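Local structure of inactive Zymogen C11 Protease (Parabacteroides distasonis, 6MZO) at residues V209-E223 against K300-V312. The protein is a clostripain-like (C11 family) protease, captured as an inactive zymogen, that probably cleaves peptide bonds once activated. Residues are numbered along the deposited sequence; the frame is centred on the assembly and turned at random.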
loop_
_atom_site.group_PDB
_atom_site.type_symbol
_atom_site.label_atom_id
_atom_site.label_comp_id
_atom_site.label_asym_id
_atom_site.label_seq_id
_atom_site.Cartn_x
_atom_site.Cartn_y
_atom_site.Cartn_z
ATOM N N VAL A 209 12.115 7.487 2.104
ATOM C CA VAL A 209 11.240 6.306 1.976
ATOM C C VAL A 209 11.900 5.066 2.510
ATOM O O VAL A 209 11.192 4.205 3.111
ATOM C CB VAL A 209 10.814 6.117 0.477
ATOM C CG1 VAL A 209 9.935 7.348 0.083
ATOM C CG2 VAL A 209 12.012 5.890 -0.461
ATOM N N VAL A 210 13.226 4.955 2.385
ATOM C CA VAL A 210 13.865 3.808 2.973
ATOM C C VAL A 210 13.819 3.901 4.515
ATOM O O VAL A 210 13.560 2.914 5.151
ATOM C CB VAL A 210 15.336 3.628 2.433
ATOM C CG1 VAL A 210 16.068 2.505 3.149
ATOM C CG2 VAL A 210 15.249 3.395 0.896
ATOM N N GLY A 211 14.001 5.109 5.095
ATOM C CA GLY A 211 13.824 5.317 6.523
ATOM C C GLY A 211 12.470 4.866 6.998
ATOM O O GLY A 211 12.361 4.207 8.016
ATOM N N ILE A 212 11.429 5.277 6.278
ATOM C CA ILE A 212 10.088 4.904 6.699
ATOM C C ILE A 212 9.896 3.385 6.786
ATOM O O ILE A 212 9.412 2.889 7.797
ATOM C CB ILE A 212 9.042 5.516 5.742
ATOM C CG1 ILE A 212 9.010 7.040 5.913
ATOM C CG2 ILE A 212 7.634 4.896 6.000
ATOM C CD1 ILE A 212 8.241 7.738 4.755
ATOM N N ALA A 213 10.402 2.686 5.759
ATOM C CA ALA A 213 10.258 1.221 5.762
ATOM C C ALA A 213 11.140 0.554 6.818
ATOM O O ALA A 213 10.723 -0.403 7.477
ATOM C CB ALA A 213 10.567 0.724 4.387
ATOM N N THR A 214 12.336 1.104 7.016
ATOM C CA THR A 214 13.228 0.557 8.062
ATOM C C THR A 214 12.624 0.737 9.462
ATOM O O THR A 214 12.760 -0.151 10.321
ATOM C CB THR A 214 14.663 1.126 8.032
ATOM O OG1 THR A 214 14.655 2.513 8.409
ATOM C CG2 THR A 214 15.230 0.989 6.658
ATOM N N LYS A 215 11.905 1.840 9.682
ATOM C CA LYS A 215 11.230 2.033 10.941
ATOM C C LYS A 215 10.078 1.090 11.157
ATOM O O LYS A 215 9.853 0.650 12.274
ATOM C CB LYS A 215 10.728 3.477 11.027
ATOM C CG LYS A 215 11.740 4.403 11.749
ATOM C CD LYS A 215 13.047 4.718 10.974
ATOM C CE LYS A 215 13.936 5.858 11.682
ATOM N NZ LYS A 215 13.050 7.027 11.885
ATOM N N PHE A 216 9.344 0.802 10.081
ATOM C CA PHE A 216 8.294 -0.206 10.152
ATOM C C PHE A 216 8.863 -1.584 10.593
ATOM O O PHE A 216 8.302 -2.232 11.500
ATOM C CB PHE A 216 7.606 -0.339 8.775
ATOM C CG PHE A 216 6.499 -1.371 8.751
ATOM C CD1 PHE A 216 6.767 -2.766 8.665
ATOM C CD2 PHE A 216 5.208 -0.937 8.834
ATOM C CE1 PHE A 216 5.714 -3.698 8.621
ATOM C CE2 PHE A 216 4.123 -1.833 8.747
ATOM C CZ PHE A 216 4.380 -3.230 8.665
ATOM N N TYR A 217 9.963 -1.978 9.945
ATOM C CA TYR A 217 10.665 -3.229 10.348
ATOM C C TYR A 217 11.171 -3.179 11.776
ATOM O O TYR A 217 10.894 -4.113 12.560
ATOM C CB TYR A 217 11.813 -3.551 9.373
ATOM C CG TYR A 217 12.562 -4.795 9.880
ATOM C CD1 TYR A 217 11.901 -6.011 9.873
ATOM C CD2 TYR A 217 13.821 -4.707 10.467
ATOM C CE1 TYR A 217 12.530 -7.187 10.372
ATOM C CE2 TYR A 217 14.452 -5.867 10.983
ATOM C CZ TYR A 217 13.785 -7.077 10.940
ATOM O OH TYR A 217 14.429 -8.187 11.433
ATOM N N THR A 218 11.852 -2.072 12.161
ATOM C CA THR A 218 12.341 -1.978 13.542
ATOM C C THR A 218 11.166 -2.106 14.539
ATOM O O THR A 218 11.273 -2.809 15.560
ATOM C CB THR A 218 13.077 -0.647 13.718
ATOM O OG1 THR A 218 14.238 -0.716 12.870
ATOM C CG2 THR A 218 13.510 -0.458 15.164
ATOM N N TYR A 219 10.058 -1.431 14.261
ATOM C CA TYR A 219 8.933 -1.508 15.165
ATOM C C TYR A 219 8.396 -2.933 15.323
ATOM O O TYR A 219 8.106 -3.356 16.457
ATOM C CB TYR A 219 7.804 -0.602 14.706
ATOM C CG TYR A 219 6.640 -0.543 15.650
ATOM C CD1 TYR A 219 6.739 0.168 16.852
ATOM C CD2 TYR A 219 5.428 -1.146 15.331
ATOM C CE1 TYR A 219 5.639 0.269 17.710
ATOM C CE2 TYR A 219 4.346 -1.059 16.176
ATOM C CZ TYR A 219 4.452 -0.342 17.361
ATOM O OH TYR A 219 3.356 -0.295 18.197
ATOM N N TYR A 220 8.307 -3.666 14.207
ATOM C CA TYR A 220 7.648 -4.973 14.226
ATOM C C TYR A 220 8.638 -6.131 14.382
ATOM O O TYR A 220 8.257 -7.326 14.314
ATOM C CB TYR A 220 6.813 -5.119 12.935
ATOM C CG TYR A 220 5.481 -4.413 13.039
ATOM C CD1 TYR A 220 4.528 -4.834 13.948
ATOM C CD2 TYR A 220 5.161 -3.355 12.216
ATOM C CE1 TYR A 220 3.327 -4.199 14.086
ATOM C CE2 TYR A 220 3.933 -2.704 12.332
ATOM C CZ TYR A 220 3.015 -3.132 13.271
ATOM O OH TYR A 220 1.786 -2.502 13.377
ATOM N N GLN A 221 9.927 -5.815 14.557
ATOM C CA GLN A 221 11.013 -6.822 14.455
ATOM C C GLN A 221 10.812 -8.003 15.404
ATOM O O GLN A 221 11.196 -9.143 15.098
ATOM C CB GLN A 221 12.394 -6.203 14.720
ATOM C CG GLN A 221 13.556 -7.195 14.564
ATOM C CD GLN A 221 14.925 -6.534 14.545
ATOM O OE1 GLN A 221 15.061 -5.353 14.890
ATOM N NE2 GLN A 221 15.951 -7.297 14.141
ATOM N N SER A 222 10.238 -7.761 16.573
ATOM C CA SER A 222 10.085 -8.883 17.509
ATOM C C SER A 222 8.727 -9.536 17.432
ATOM O O SER A 222 8.445 -10.470 18.173
ATOM C CB SER A 222 10.348 -8.403 18.930
ATOM O OG SER A 222 11.727 -8.149 19.037
ATOM N N GLU A 223 7.913 -9.085 16.483
ATOM C CA GLU A 223 6.572 -9.580 16.307
ATOM C C GLU A 223 6.501 -10.136 14.886
ATOM O O GLU A 223 7.267 -11.055 14.524
ATOM C CB GLU A 223 5.543 -8.489 16.521
ATOM C CG GLU A 223 5.340 -8.159 17.943
ATOM C CD GLU A 223 4.911 -9.376 18.695
ATOM O OE1 GLU A 223 3.732 -9.765 18.545
ATOM O OE2 GLU A 223 5.748 -9.948 19.423
ATOM N N LYS A 300 16.423 -3.765 -9.014
ATOM C CA LYS A 300 16.310 -2.320 -9.258
ATOM C C LYS A 300 14.973 -1.739 -8.735
ATOM O O LYS A 300 14.980 -0.570 -8.233
ATOM C CB LYS A 300 16.433 -1.993 -10.750
ATOM C CG LYS A 300 17.828 -2.161 -11.290
ATOM C CD LYS A 300 17.814 -2.367 -12.785
ATOM C CE LYS A 300 17.591 -1.097 -13.567
ATOM N NZ LYS A 300 17.903 -1.340 -15.011
ATOM N N ALA A 301 13.896 -2.493 -8.894
ATOM C CA ALA A 301 12.528 -2.038 -8.579
ATOM C C ALA A 301 12.201 -2.100 -7.117
ATOM O O ALA A 301 11.581 -1.150 -6.591
ATOM C CB ALA A 301 11.508 -2.834 -9.341
ATOM N N VAL A 302 12.660 -3.141 -6.432
ATOM C CA VAL A 302 12.333 -3.275 -5.012
ATOM C C VAL A 302 13.591 -2.762 -4.246
ATOM O O VAL A 302 14.596 -3.524 -4.069
ATOM C CB VAL A 302 11.963 -4.672 -4.662
ATOM C CG1 VAL A 302 11.639 -4.758 -3.127
ATOM C CG2 VAL A 302 10.699 -5.157 -5.458
ATOM N N ILE A 303 13.592 -1.493 -3.841
ATOM C CA ILE A 303 14.822 -0.885 -3.371
ATOM C C ILE A 303 15.086 -1.144 -1.912
ATOM O O ILE A 303 16.247 -1.008 -1.478
ATOM C CB ILE A 303 14.903 0.654 -3.642
ATOM C CG1 ILE A 303 13.770 1.386 -2.887
ATOM C CG2 ILE A 303 14.891 0.852 -5.162
ATOM C CD1 ILE A 303 14.086 2.909 -2.797
ATOM N N TYR A 304 14.033 -1.543 -1.177
ATOM C CA TYR A 304 14.187 -1.959 0.211
ATOM C C TYR A 304 13.122 -2.972 0.482
ATOM O O TYR A 304 11.974 -2.791 0.034
ATOM C CB TYR A 304 14.057 -0.757 1.159
ATOM C CG TYR A 304 14.151 -1.196 2.616
ATOM C CD1 TYR A 304 15.377 -1.327 3.256
ATOM C CD2 TYR A 304 12.990 -1.579 3.299
ATOM C CE1 TYR A 304 15.435 -1.744 4.561
ATOM C CE2 TYR A 304 13.012 -2.016 4.640
ATOM C CZ TYR A 304 14.247 -2.132 5.235
ATOM O OH TYR A 304 14.388 -2.514 6.565
ATOM N N LYS A 305 13.469 -4.046 1.208
ATOM C CA LYS A 305 12.465 -4.996 1.689
ATOM C C LYS A 305 12.928 -5.588 3.007
ATOM O O LYS A 305 14.144 -5.701 3.293
ATOM C CB LYS A 305 12.193 -6.080 0.687
ATOM C CG LYS A 305 13.395 -7.069 0.526
ATOM C CD LYS A 305 12.979 -8.258 -0.369
ATOM C CE LYS A 305 14.148 -9.251 -0.426
ATOM N NZ LYS A 305 15.238 -8.600 -1.129
ATOM N N ALA A 306 11.981 -5.919 3.861
ATOM C CA ALA A 306 12.334 -6.566 5.100
ATOM C C ALA A 306 11.183 -7.418 5.565
ATOM O O ALA A 306 10.012 -7.098 5.357
ATOM C CB ALA A 306 12.720 -5.552 6.173
ATOM N N THR A 307 11.532 -8.530 6.235
ATOM C CA THR A 307 10.510 -9.362 6.827
ATOM C C THR A 307 10.984 -10.012 8.142
ATOM O O THR A 307 12.186 -10.332 8.327
ATOM C CB THR A 307 10.084 -10.507 5.864
ATOM O OG1 THR A 307 9.056 -11.281 6.473
ATOM C CG2 THR A 307 11.324 -11.454 5.541
ATOM N N THR A 308 10.019 -10.252 9.019
ATOM C CA THR A 308 10.222 -11.083 10.208
ATOM C C THR A 308 10.162 -12.573 9.793
ATOM O O THR A 308 9.828 -12.870 8.651
ATOM C CB THR A 308 9.125 -10.763 11.269
ATOM O OG1 THR A 308 7.845 -10.818 10.652
ATOM C CG2 THR A 308 9.310 -9.332 11.853
ATOM N N PRO A 309 10.449 -13.494 10.733
ATOM C CA PRO A 309 10.363 -14.920 10.389
ATOM C C PRO A 309 8.952 -15.379 9.996
ATOM O O PRO A 309 8.831 -16.199 9.079
ATOM C CB PRO A 309 10.835 -15.603 11.670
ATOM C CG PRO A 309 11.673 -14.620 12.333
ATOM C CD PRO A 309 10.964 -13.312 12.097
ATOM N N LYS A 310 7.909 -14.779 10.578
ATOM C CA LYS A 310 6.531 -15.082 10.186
ATOM C C LYS A 310 5.755 -13.863 9.798
ATOM O O LYS A 310 6.173 -12.747 10.137
ATOM C CB LYS A 310 5.815 -15.748 11.342
ATOM C CG LYS A 310 6.536 -17.106 11.722
ATOM C CD LYS A 310 5.757 -18.079 12.626
ATOM C CE LYS A 310 6.655 -19.276 13.092
ATOM N NZ LYS A 310 7.258 -19.997 11.912
ATOM N N ALA A 311 4.642 -14.115 9.110
ATOM C CA ALA A 311 3.673 -13.090 8.729
ATOM C C ALA A 311 2.415 -13.356 9.537
ATOM O O ALA A 311 2.045 -14.532 9.790
ATOM C CB ALA A 311 3.380 -13.125 7.212
ATOM N N VAL A 312 1.740 -12.270 9.925
ATOM C CA VAL A 312 0.527 -12.386 10.712
ATOM C C VAL A 312 -0.755 -12.142 9.886
ATOM O O VAL A 312 -0.789 -11.322 8.963
ATOM C CB VAL A 312 0.551 -11.426 11.911
ATOM C CG1 VAL A 312 0.514 -9.977 11.451
ATOM C CG2 VAL A 312 -0.566 -11.819 12.872
HETATM O O HOH W 1 7.745 -13.446 13.043
#
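Tyr304 lies along one flank of helix 209-220 and shows how an edge strand can be covered by a helix without a single direct hydrogen bond between them. With CG anti to the backbone N (chi1 177°), its ring reaches up to the helix and meets three side chains. All come from the helix side of the ring plane: Ala213 CB lies 3.5 Å from CD2, and toward the CD1/CE1 flank Thr214 crosses the tyrosine at about a right angle and sets CG2 3.5 Å from CE1, while Val210 CG1 approaches CD1. Thr214 can offer this methyl because its hydroxyl is turned back to the helix, where OG1 donates to Gly211 O, a carbonyl that also accepts from Lys215 N on the same face of its plane. Toward the start of the helix, the second methyl of Val210, CG2, meets Ile303 CD1 at 3.9 Å.

One turn after Ala213, Tyr217 repeats the theme from the helix side. Its CG is likewise anti to the backbone N (chi1 176°), which leans the ring over the strand, with CG 3.8 Å from Ala306 CB and CE1 near the carbonyl of Thr307; Gln221 CB covers part of one ring face. Thr308 closes the contact, its CG2 lying 3.3 Å from Tyr220 O. Its OG1 donates to Lys310 O in the carbonyl plane and is also hydrogen-bonded to Gly225 N. Beside it, a water bridges the two segments, donating to Glu223 O and accepting from Lys310 N.

The helix and strand axes run nearly parallel, 6° apart and 8.7 Å at closest approach. Strand 302-307 pairs with strand 226-231 at the margin of the mixed central sheet, and the helix packs across both, a layered alpha/beta arrangement characteristic of clan CD peptidases such as clostripain.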